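Local coordinates for protein phenylalanyl-tRNA synthetase beta chain (Bacteroides fragilis, PDB 3IG2) that forms the beta-subunit core domain of an alpha2-beta2 ligase that attaches L-phenylalanine to tRNA(Phe) at the expense of ATP, at residues Asn11-Ala14 against Glu15-Gly19; Thr64-Phe67 against Gly68-Ser72; Glu145-Phe148 against Lys149-Leu153; Lys191-Ala195 against Phe196-Asn200. All coordinates share one frame; numbering follows the deposited sequence.

Interaction 1: Asn11-Ala14 against Glu15-Gly19; sequences NLVA and EQLVG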
loop_
_atom_site.group_PDB
_atom_site.type_symbol
_atom_site.label_atom_id
_atom_site.label_comp_id
_atom_site.label_asym_id
_atom_site.label_seq_id
_atom_site.Cartn_x
_atom_site.Cartn_y
_atom_site.Cartn_z
ATOM N N ASN B 11 -12.655 -17.903 2.554
ATOM C CA ASN B 11 -12.559 -16.657 3.297
ATOM C C ASN B 11 -11.149 -16.073 3.155
ATOM O O ASN B 11 -10.997 -14.869 2.902
ATOM C CB ASN B 11 -12.930 -16.856 4.772
ATOM C CG ASN B 11 -12.733 -15.583 5.596
ATOM O OD1 ASN B 11 -13.418 -14.571 5.376
ATOM N ND2 ASN B 11 -11.786 -15.624 6.538
ATOM N N LEU B 12 -10.133 -16.932 3.277
ATOM C CA LEU B 12 -8.740 -16.503 3.195
ATOM C C LEU B 12 -8.452 -15.906 1.808
ATOM O O LEU B 12 -7.831 -14.845 1.693
ATOM C CB LEU B 12 -7.818 -17.683 3.485
ATOM C CG LEU B 12 -7.045 -17.843 4.816
ATOM C CD1 LEU B 12 -7.481 -16.919 5.983
ATOM C CD2 LEU B 12 -6.991 -19.321 5.252
ATOM N N VAL B 13 -8.931 -16.578 0.761
ATOM C CA VAL B 13 -8.737 -16.091 -0.618
ATOM C C VAL B 13 -9.477 -14.786 -0.892
ATOM O O VAL B 13 -8.933 -13.895 -1.554
ATOM C CB VAL B 13 -9.071 -17.179 -1.664
ATOM C CG1 VAL B 13 -9.123 -16.602 -3.072
ATOM C CG2 VAL B 13 -8.001 -18.292 -1.608
ATOM N N ALA B 14 -10.686 -14.665 -0.337
ATOM C CA ALA B 14 -11.479 -13.445 -0.433
ATOM C C ALA B 14 -10.767 -12.274 0.229
ATOM O O ALA B 14 -10.699 -11.180 -0.353
ATOM C CB ALA B 14 -12.857 -13.640 0.177
ATOM N N GLU B 15 -10.246 -12.495 1.436
ATOM C CA GLU B 15 -9.516 -11.459 2.169
ATOM C C GLU B 15 -8.278 -11.017 1.395
ATOM O O GLU B 15 -7.967 -9.818 1.335
ATOM C CB GLU B 15 -9.137 -11.944 3.572
ATOM C CG GLU B 15 -10.349 -12.324 4.444
ATOM C CD GLU B 15 -9.972 -12.701 5.883
ATOM O OE1 GLU B 15 -8.799 -13.071 6.116
ATOM O OE2 GLU B 15 -10.839 -12.616 6.788
ATOM N N GLN B 16 -7.580 -11.984 0.794
ATOM C CA GLN B 16 -6.393 -11.686 0.008
ATOM C C GLN B 16 -6.728 -10.868 -1.234
ATOM O O GLN B 16 -6.057 -9.873 -1.526
ATOM C CB GLN B 16 -5.689 -12.963 -0.405
ATOM C CG GLN B 16 -4.510 -12.730 -1.318
ATOM C CD GLN B 16 -3.847 -14.027 -1.707
ATOM O OE1 GLN B 16 -4.002 -14.501 -2.833
ATOM N NE2 GLN B 16 -3.151 -14.636 -0.765
ATOM N N LEU B 17 -7.777 -11.266 -1.946
ATOM C CA LEU B 17 -8.203 -10.541 -3.138
ATOM C C LEU B 17 -8.683 -9.125 -2.804
ATOM O O LEU B 17 -8.325 -8.174 -3.511
ATOM C CB LEU B 17 -9.278 -11.329 -3.910
ATOM C CG LEU B 17 -8.778 -12.610 -4.582
ATOM C CD1 LEU B 17 -9.912 -13.477 -5.122
ATOM C CD2 LEU B 17 -7.782 -12.262 -5.698
ATOM N N VAL B 18 -9.467 -8.981 -1.732
ATOM C CA VAL B 18 -9.947 -7.661 -1.294
ATOM C C VAL B 18 -8.725 -6.810 -0.945
ATOM O O VAL B 18 -8.640 -5.656 -1.331
ATOM C CB VAL B 18 -10.960 -7.757 -0.100
ATOM C CG1 VAL B 18 -11.278 -6.364 0.492
ATOM C CG2 VAL B 18 -12.260 -8.439 -0.554
ATOM N N GLY B 19 -7.750 -7.413 -0.263
ATOM C CA GLY B 19 -6.495 -6.729 0.064
ATOM C C GLY B 19 -5.793 -6.185 -1.184
ATOM O O GLY B 19 -5.099 -5.173 -1.114
#
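The backbone oxygen of N11 receives the amide of E15, with E15 N at 2.9 Å from N11 O and an N-H...O angle of 163°. The same oxygen also has the E15 side chain alongside it, since E15 CG sits 3.0 Å from N11 O. That closeness follows from the first torsion of E15: chi1 of -60° sets CG opposite the carbonyl carbon and beside the backbone N, and the extended chain then runs back over the preceding turn. Its carboxylate ends beside the amide of N11, where ND2 of N11 approaches OE2 of E15 at 3.2 Å. The hydrogen bond is weak and bent, with the two flat groups turned 68° against each other, and both residues are exposed. On its other branch, OE1 of E15 grazes L12 CD1 at 4.1 Å.

Three more backbone bonds continue the alpha-helical ladder: Q16 N to L12 O at 3.0 Å, then L17 N to V13 O and V18 N to A14 O. On the buried side V13 and L17 lie next to each other and point the same way, their methyls V13 CG1 and L17 CD1 meeting at 3.8 Å. This pair faces the large sheet of the domain: V13 rests on L115 and L17 on L117 of strand 109-121, while A14, L17 and V18 cover F87 of strand 85-95. The flank of helix 6-19 carrying L12 and Q16 lies against helix 134-150.

Interaction 2: Thr64-Phe67 against Gly68-Ser72; sequences TLLF and GGLES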
loop_
_atom_site.group_PDB
_atom_site.type_symbol
_atom_site.label_atom_id
_atom_site.label_comp_id
_atom_site.label_asym_id
_atom_site.label_seq_id
_atom_site.Cartn_x
_atom_site.Cartn_y
_atom_site.Cartn_z
ATOM N N THR B 64 -20.982 -21.416 -17.086
ATOM C CA THR B 64 -19.739 -20.723 -16.761
ATOM C C THR B 64 -20.080 -19.464 -15.978
ATOM O O THR B 64 -21.146 -18.855 -16.205
ATOM C CB THR B 64 -18.914 -20.347 -18.052
ATOM O OG1 THR B 64 -17.728 -19.632 -17.690
ATOM C CG2 THR B 64 -19.727 -19.498 -19.044
ATOM N N LEU B 65 -19.162 -19.044 -15.119
ATOM C CA LEU B 65 -19.250 -17.716 -14.508
ATOM C C LEU B 65 -18.988 -16.549 -15.443
ATOM O O LEU B 65 -19.377 -15.400 -15.157
ATOM C CB LEU B 65 -18.265 -17.603 -13.340
ATOM C CG LEU B 65 -18.512 -18.560 -12.151
ATOM C CD1 LEU B 65 -17.559 -18.206 -11.064
ATOM C CD2 LEU B 65 -19.931 -18.444 -11.677
ATOM N N LEU B 66 -18.301 -16.799 -16.541
ATOM C CA LEU B 66 -17.758 -15.694 -17.339
ATOM C C LEU B 66 -18.768 -14.593 -17.635
ATOM O O LEU B 66 -18.504 -13.394 -17.384
ATOM C CB LEU B 66 -17.244 -16.230 -18.669
ATOM C CG LEU B 66 -16.837 -15.196 -19.706
ATOM C CD1 LEU B 66 -15.637 -14.406 -19.213
ATOM C CD2 LEU B 66 -16.500 -15.916 -20.991
ATOM N N PHE B 67 -19.906 -14.986 -18.209
ATOM C CA PHE B 67 -20.830 -14.004 -18.782
ATOM C C PHE B 67 -21.425 -13.032 -17.765
ATOM O O PHE B 67 -21.542 -11.836 -18.040
ATOM C CB PHE B 67 -21.927 -14.699 -19.577
ATOM C CG PHE B 67 -21.397 -15.580 -20.673
ATOM C CD1 PHE B 67 -20.561 -15.067 -21.652
ATOM C CD2 PHE B 67 -21.748 -16.920 -20.736
ATOM C CE1 PHE B 67 -20.089 -15.881 -22.672
ATOM C CE2 PHE B 67 -21.281 -17.737 -21.756
ATOM C CZ PHE B 67 -20.454 -17.229 -22.715
ATOM N N GLY B 68 -21.764 -13.535 -16.583
ATOM C CA GLY B 68 -22.245 -12.659 -15.549
ATOM C C GLY B 68 -21.233 -11.581 -15.211
ATOM O O GLY B 68 -21.602 -10.438 -14.990
ATOM N N GLY B 69 -19.960 -11.954 -15.151
ATOM C CA GLY B 69 -18.895 -10.979 -14.897
ATOM C C GLY B 69 -18.777 -9.940 -16.015
ATOM O O GLY B 69 -18.493 -8.778 -15.743
ATOM N N LEU B 70 -18.992 -10.348 -17.264
ATOM C CA LEU B 70 -18.938 -9.396 -18.374
ATOM C C LEU B 70 -20.112 -8.432 -18.292
ATOM O O LEU B 70 -19.932 -7.265 -18.555
ATOM C CB LEU B 70 -18.905 -10.080 -19.740
ATOM C CG LEU B 70 -17.684 -10.929 -20.089
ATOM C CD1 LEU B 70 -17.869 -11.541 -21.458
ATOM C CD2 LEU B 70 -16.365 -10.155 -20.015
ATOM N N GLU B 71 -21.291 -8.922 -17.918
ATOM C CA GLU B 71 -22.443 -8.056 -17.629
ATOM C C GLU B 71 -22.128 -7.038 -16.517
ATOM O O GLU B 71 -22.433 -5.850 -16.656
ATOM C CB GLU B 71 -23.665 -8.870 -17.230
ATOM C CG GLU B 71 -24.269 -9.732 -18.325
ATOM C CD GLU B 71 -25.252 -10.770 -17.763
ATOM O OE1 GLU B 71 -25.345 -10.881 -16.528
ATOM O OE2 GLU B 71 -25.956 -11.455 -18.538
ATOM N N SER B 72 -21.499 -7.518 -15.437
ATOM C CA SER B 72 -21.117 -6.668 -14.300
ATOM C C SER B 72 -20.131 -5.587 -14.721
ATOM O O SER B 72 -20.247 -4.454 -14.281
ATOM C CB SER B 72 -20.505 -7.499 -13.163
ATOM O OG SER B 72 -21.428 -8.429 -12.618
HETATM O O HOH W 1 -22.375 -16.437 -16.359
#
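G69, L70 and E71 each send a backbone N-H four residues back, to L65, L66 and F67, and the bonds tighten as the helix gets under way: G69 N to L65 O is weak at 3.5 Å, L70 N to L66 O is 3.1 Å, and E71 N to F67 O is 2.9 Å. Ahead of this turn, T64 OG1 accepts L66 N at 3.1 Å in a straight capping bond. A water serves another early amide, taking G68 N and donating to T64 O.

Among the side chains, L66 has CG anti to its own backbone N (chi1 171°), which sends the isobutyl group along the helix until CD1 meets L70 CG at 4.1 Å. The two leucines pass at a slant. L70 CD1 also comes within 4.4 Å of F67 CD1. E71 lays its CG against F67 O, while its carboxylate is held by Y35 OH through OE2.

L66 packs on Y204 of strand 200-207 and M192 of helix 190-195, and the rings of F67 and Y36 pack edge-to-face. L65 packs on H114 and W118 of strand 109-121.

Interaction 3: Glu145-Phe148 against Lys149-Leu153; sequences ENIF and KRLGL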
loop_
_atom_site.group_PDB
_atom_site.type_symbol
_atom_site.label_atom_id
_atom_site.label_comp_id
_atom_site.label_asym_id
_atom_site.label_seq_id
_atom_site.Cartn_x
_atom_site.Cartn_y
_atom_site.Cartn_z
ATOM N N GLU B 145 -1.307 -17.330 -9.021
ATOM C CA GLU B 145 -0.192 -18.007 -8.331
ATOM C C GLU B 145 -0.336 -17.839 -6.816
ATOM O O GLU B 145 -0.135 -18.778 -6.043
ATOM C CB GLU B 145 1.155 -17.463 -8.784
ATOM C CG GLU B 145 2.267 -17.789 -7.769
ATOM C CD GLU B 145 3.649 -17.760 -8.332
ATOM O OE1 GLU B 145 3.874 -17.183 -9.401
ATOM O OE2 GLU B 145 4.548 -18.327 -7.677
ATOM N N ASN B 146 -0.730 -16.637 -6.401
ATOM C CA ASN B 146 -0.838 -16.320 -4.980
ATOM C C ASN B 146 -2.048 -16.972 -4.335
ATOM O O ASN B 146 -2.018 -17.328 -3.141
ATOM C CB ASN B 146 -0.788 -14.811 -4.770
ATOM C CG ASN B 146 0.614 -14.269 -4.946
ATOM O OD1 ASN B 146 1.593 -14.951 -4.603
ATOM N ND2 ASN B 146 0.730 -13.054 -5.490
ATOM N N ILE B 147 -3.092 -17.167 -5.134
ATOM C CA ILE B 147 -4.219 -17.987 -4.705
ATOM C C ILE B 147 -3.753 -19.419 -4.504
ATOM O O ILE B 147 -4.027 -20.018 -3.450
ATOM C CB ILE B 147 -5.412 -17.938 -5.679
ATOM C CG1 ILE B 147 -6.082 -16.570 -5.602
ATOM C CG2 ILE B 147 -6.450 -18.963 -5.286
ATOM C CD1 ILE B 147 -7.012 -16.288 -6.745
ATOM N N PHE B 148 -3.042 -19.973 -5.483
ATOM C CA PHE B 148 -2.520 -21.331 -5.323
ATOM C C PHE B 148 -1.667 -21.479 -4.055
ATOM O O PHE B 148 -1.830 -22.446 -3.316
ATOM C CB PHE B 148 -1.736 -21.797 -6.545
ATOM C CG PHE B 148 -2.579 -22.015 -7.768
ATOM C CD1 PHE B 148 -3.969 -22.153 -7.679
ATOM C CD2 PHE B 148 -1.982 -22.131 -9.007
ATOM C CE1 PHE B 148 -4.725 -22.388 -8.792
ATOM C CE2 PHE B 148 -2.747 -22.357 -10.133
ATOM C CZ PHE B 148 -4.129 -22.492 -10.021
ATOM N N LYS B 149 -0.764 -20.534 -3.813
ATOM C CA LYS B 149 0.080 -20.552 -2.621
ATOM C C LYS B 149 -0.749 -20.534 -1.349
ATOM O O LYS B 149 -0.432 -21.239 -0.379
ATOM C CB LYS B 149 1.036 -19.361 -2.621
ATOM C CG LYS B 149 2.135 -19.503 -3.629
ATOM C CD LYS B 149 3.055 -18.290 -3.632
ATOM C CE LYS B 149 4.367 -18.632 -4.314
ATOM N NZ LYS B 149 5.268 -17.445 -4.462
ATOM N N ARG B 150 -1.813 -19.721 -1.370
ATOM C CA ARG B 150 -2.708 -19.576 -0.239
ATOM C C ARG B 150 -3.385 -20.912 0.047
ATOM O O ARG B 150 -3.642 -21.246 1.203
ATOM C CB ARG B 150 -3.735 -18.474 -0.516
ATOM C CG ARG B 150 -4.565 -18.022 0.686
ATOM C CD ARG B 150 -3.877 -18.373 1.981
ATOM N NE ARG B 150 -3.809 -17.240 2.876
ATOM C CZ ARG B 150 -3.406 -17.312 4.139
ATOM N NH1 ARG B 150 -3.020 -18.477 4.647
ATOM N NH2 ARG B 150 -3.387 -16.220 4.889
ATOM N N LEU B 151 -3.629 -21.693 -1.004
ATOM C CA LEU B 151 -4.262 -23.006 -0.831
ATOM C C LEU B 151 -3.226 -24.073 -0.507
ATOM O O LEU B 151 -3.564 -25.228 -0.358
ATOM C CB LEU B 151 -5.092 -23.397 -2.064
ATOM C CG LEU B 151 -6.147 -22.376 -2.574
ATOM C CD1 LEU B 151 -6.819 -22.786 -3.894
ATOM C CD2 LEU B 151 -7.223 -22.115 -1.527
ATOM N N GLY B 152 -1.962 -23.686 -0.403
ATOM C CA GLY B 152 -0.903 -24.653 -0.113
ATOM C C GLY B 152 -0.636 -25.605 -1.269
ATOM O O GLY B 152 -0.055 -26.678 -1.064
ATOM N N LEU B 153 -1.061 -25.223 -2.474
ATOM C CA LEU B 153 -0.836 -26.030 -3.670
ATOM C C LEU B 153 0.614 -25.955 -4.065
ATOM O O LEU B 153 1.241 -24.894 -3.996
ATOM C CB LEU B 153 -1.699 -25.576 -4.841
ATOM C CG LEU B 153 -2.842 -26.432 -5.384
ATOM C CD1 LEU B 153 -3.188 -25.874 -6.759
ATOM C CD2 LEU B 153 -2.468 -27.922 -5.511
#
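L153 lays its CD1 methyl over one face of the F148 ring, a CH-pi contact with CD1 of L153 4.2 Å from the ring centroid and displaced toward the rim, nearest to F148 CD1. The two side chains run alongside, heading in the same direction. Beside them, I147 and L151 make a similar pair, CG2 of I147 against CD1 of L151 at 4.1 Å.

On the polar side, E145 and K149 pass at an angle in a long, weak salt bridge, OE2 of E145 to NZ of K149 at 3.4 Å. Chi1 of K149, -73°, turns its chain back beside E145 O, and the extended aliphatic part then also passes OD1 of N146. The stronger partner of the ammonium is E40 of the third subunit, so this lysine links the helix end to another copy of the protein, and the intrachain bridge is secondary.

What sets L153 over the ring is the backbone. F148 O accepts L153 N at 3.0 Å, and L151 N reaches it too, though at a poor angle that makes that bond weak; L151 N bonds better to I147 O. G152 N closes on K149 O at 2.9 Å. G152 has positive phi (70°), the step that swings the chain back along the helix. Outside, F148 and I147 lean on L207 of strand 200-207, and L151 reaches W209 and L212. The six-to-one and five-to-two bonds, the left-handed glycine and the apolar contact of F148 with L153 across the turn together are a classic Schellman motif, ending helix 134-150.

Interaction 4: Lys191-Ala195 against Phe196-Asn200; sequences KMLKA and FDVDN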
loop_
_atom_site.group_PDB
_atom_site.type_symbol
_atom_site.label_atom_id
_atom_site.label_comp_id
_atom_site.label_asym_id
_atom_site.label_seq_id
_atom_site.Cartn_x
_atom_site.Cartn_y
_atom_site.Cartn_z
ATOM N N LYS B 191 -14.124 -10.162 -29.884
ATOM C CA LYS B 191 -15.494 -10.437 -30.323
ATOM C C LYS B 191 -16.410 -10.522 -29.102
ATOM O O LYS B 191 -17.472 -9.919 -29.060
ATOM C CB LYS B 191 -15.533 -11.712 -31.187
ATOM C CG LYS B 191 -16.894 -12.405 -31.323
ATOM C CD LYS B 191 -16.894 -13.354 -32.539
ATOM C CE LYS B 191 -18.233 -14.061 -32.693
ATOM N NZ LYS B 191 -18.235 -15.039 -33.835
HETATM N N MSE B 192 -15.964 -11.225 -28.074
HETATM C CA MSE B 192 -16.767 -11.363 -26.864
HETATM C C MSE B 192 -16.955 -10.088 -26.047
HETATM O O MSE B 192 -18.023 -9.868 -25.499
HETATM C CB MSE B 192 -16.184 -12.463 -25.996
HETATM C CG MSE B 192 -16.641 -13.776 -26.524
HETATM SE SE MSE B 192 -18.159 -14.256 -25.464
HETATM C CE MSE B 192 -16.877 -14.805 -24.101
ATOM N N LEU B 193 -15.922 -9.263 -25.949
ATOM C CA LEU B 193 -16.062 -7.974 -25.281
ATOM C C LEU B 193 -17.139 -7.148 -25.990
ATOM O O LEU B 193 -17.984 -6.515 -25.356
ATOM C CB LEU B 193 -14.719 -7.225 -25.326
ATOM C CG LEU B 193 -13.559 -7.962 -24.675
ATOM C CD1 LEU B 193 -12.244 -7.233 -24.890
ATOM C CD2 LEU B 193 -13.858 -8.128 -23.220
ATOM N N LYS B 194 -17.082 -7.157 -27.315
ATOM C CA LYS B 194 -17.997 -6.388 -28.138
ATOM C C LYS B 194 -19.436 -6.839 -27.916
ATOM O O LYS B 194 -20.325 -6.023 -27.693
ATOM C CB LYS B 194 -17.619 -6.561 -29.600
ATOM C CG LYS B 194 -18.537 -5.842 -30.553
ATOM C CD LYS B 194 -18.234 -4.360 -30.573
ATOM C CE LYS B 194 -17.162 -4.023 -31.587
ATOM N NZ LYS B 194 -17.570 -2.820 -32.374
ATOM N N ALA B 195 -19.650 -8.149 -27.959
ATOM C CA ALA B 195 -20.995 -8.686 -27.789
ATOM C C ALA B 195 -21.565 -8.319 -26.424
ATOM O O ALA B 195 -22.778 -8.299 -26.269
ATOM C CB ALA B 195 -21.008 -10.199 -27.991
ATOM N N PHE B 196 -20.701 -8.014 -25.449
ATOM C CA PHE B 196 -21.171 -7.624 -24.106
ATOM C C PHE B 196 -21.138 -6.128 -23.784
ATOM O O PHE B 196 -21.443 -5.738 -22.657
ATOM C CB PHE B 196 -20.456 -8.426 -23.013
ATOM C CG PHE B 196 -21.074 -9.771 -22.773
ATOM C CD1 PHE B 196 -22.033 -9.940 -21.770
ATOM C CD2 PHE B 196 -20.728 -10.851 -23.563
ATOM C CE1 PHE B 196 -22.620 -11.172 -21.562
ATOM C CE2 PHE B 196 -21.320 -12.092 -23.387
ATOM C CZ PHE B 196 -22.267 -12.259 -22.387
ATOM N N ASP B 197 -20.808 -5.296 -24.773
ATOM C CA ASP B 197 -20.719 -3.838 -24.577
ATOM C C ASP B 197 -19.608 -3.469 -23.589
ATOM O O ASP B 197 -19.763 -2.538 -22.799
ATOM C CB ASP B 197 -22.041 -3.253 -24.048
ATOM C CG ASP B 197 -23.160 -3.304 -25.053
ATOM O OD1 ASP B 197 -22.898 -3.539 -26.255
ATOM O OD2 ASP B 197 -24.321 -3.080 -24.633
ATOM N N VAL B 198 -18.504 -4.204 -23.626
ATOM C CA VAL B 198 -17.386 -3.937 -22.749
ATOM C C VAL B 198 -16.313 -3.277 -23.605
ATOM O O VAL B 198 -15.878 -3.870 -24.585
ATOM C CB VAL B 198 -16.883 -5.253 -22.113
ATOM C CG1 VAL B 198 -15.658 -4.994 -21.263
ATOM C CG2 VAL B 198 -18.025 -5.893 -21.282
ATOM N N ASP B 199 -15.879 -2.074 -23.222
ATOM C CA ASP B 199 -14.943 -1.391 -24.138
ATOM C C ASP B 199 -13.513 -1.337 -23.623
ATOM O O ASP B 199 -12.662 -0.693 -24.212
ATOM C CB ASP B 199 -15.454 0.018 -24.537
ATOM C CG ASP B 199 -15.121 0.398 -26.000
ATOM O OD1 ASP B 199 -15.988 0.191 -26.883
ATOM O OD2 ASP B 199 -14.016 0.922 -26.261
ATOM N N ASN B 200 -13.225 -2.136 -22.599
ATOM C CA ASN B 200 -11.859 -2.344 -22.114
ATOM C C ASN B 200 -11.498 -3.805 -22.255
ATOM O O ASN B 200 -12.370 -4.679 -22.281
ATOM C CB ASN B 200 -11.710 -1.911 -20.641
ATOM C CG ASN B 200 -11.812 -0.395 -20.456
ATOM O OD1 ASN B 200 -10.798 0.313 -20.326
ATOM N ND2 ASN B 200 -13.032 0.108 -20.442
#
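L193 has chi1 of -59°, with CG beside its backbone N, and V198 has chi1 of 176°, with CG1 anti to its N; these torsions bring L193 CD2 and V198 CG1 to 4.1 Å from each other where the chain turns back at the end of the helix. L193 also presses its CD1 against the backbone oxygen of N200, at 3.7 Å, so one leucine covers the exit of the turn over several residues.

The ring of F196 takes another direction. Its edge comes to the carbonyl of M192, a selenomethionine here, with F196 CD2 3.5 Å from M192 O and the oxygen lying near the ring plane. The selenium itself is farther off, SE of M192 being 4.4 Å from F196 CE2.

Backbone bonds hold these groups in place. V198 N gives a nearly straight bond of 2.9 Å to L193 O, and D197 N reaches K194 O at 3.0 Å, coming from well above the carbonyl plane rather than onto a lone pair. F196 N is shared weakly between M192 O and L193 O. Around the turn, the F196 ring lies almost parallel to that of F67 and also meets Y35, while V198 packs on I73 of helix 66-75.

D197 supplies the positive phi, 64°, a left-handed conformation that here falls on an aspartate. With V198 N bonded to L193 O and D197 N to K194 O, and the apolar contact of L193 with V198 across the turn, this is a Schellman motif that ends helix 190-195 and leads into strand 200-207.

All four contacts are local, following one another along the chain without nesting or crossing; each closes about a helical turn rather than a long loop. Interaction 1 lies in the first helix, 6-19, and interaction 3 ends helix 134-150. The two touch, with L12 CG 3.7 Å from R150 CZ and Q16 reaching N146, and share one face of the large sheet. Interaction 2 opens helix 66-75 on the opposite face of strand 109-121, where interaction 4 joins it: L70 CD1 is 3.6 Å from F196 CD2. Interactions 3 and 4, both Schellman helix ends, lie on opposite sides of the chain's centre, their centres about 31 Å apart.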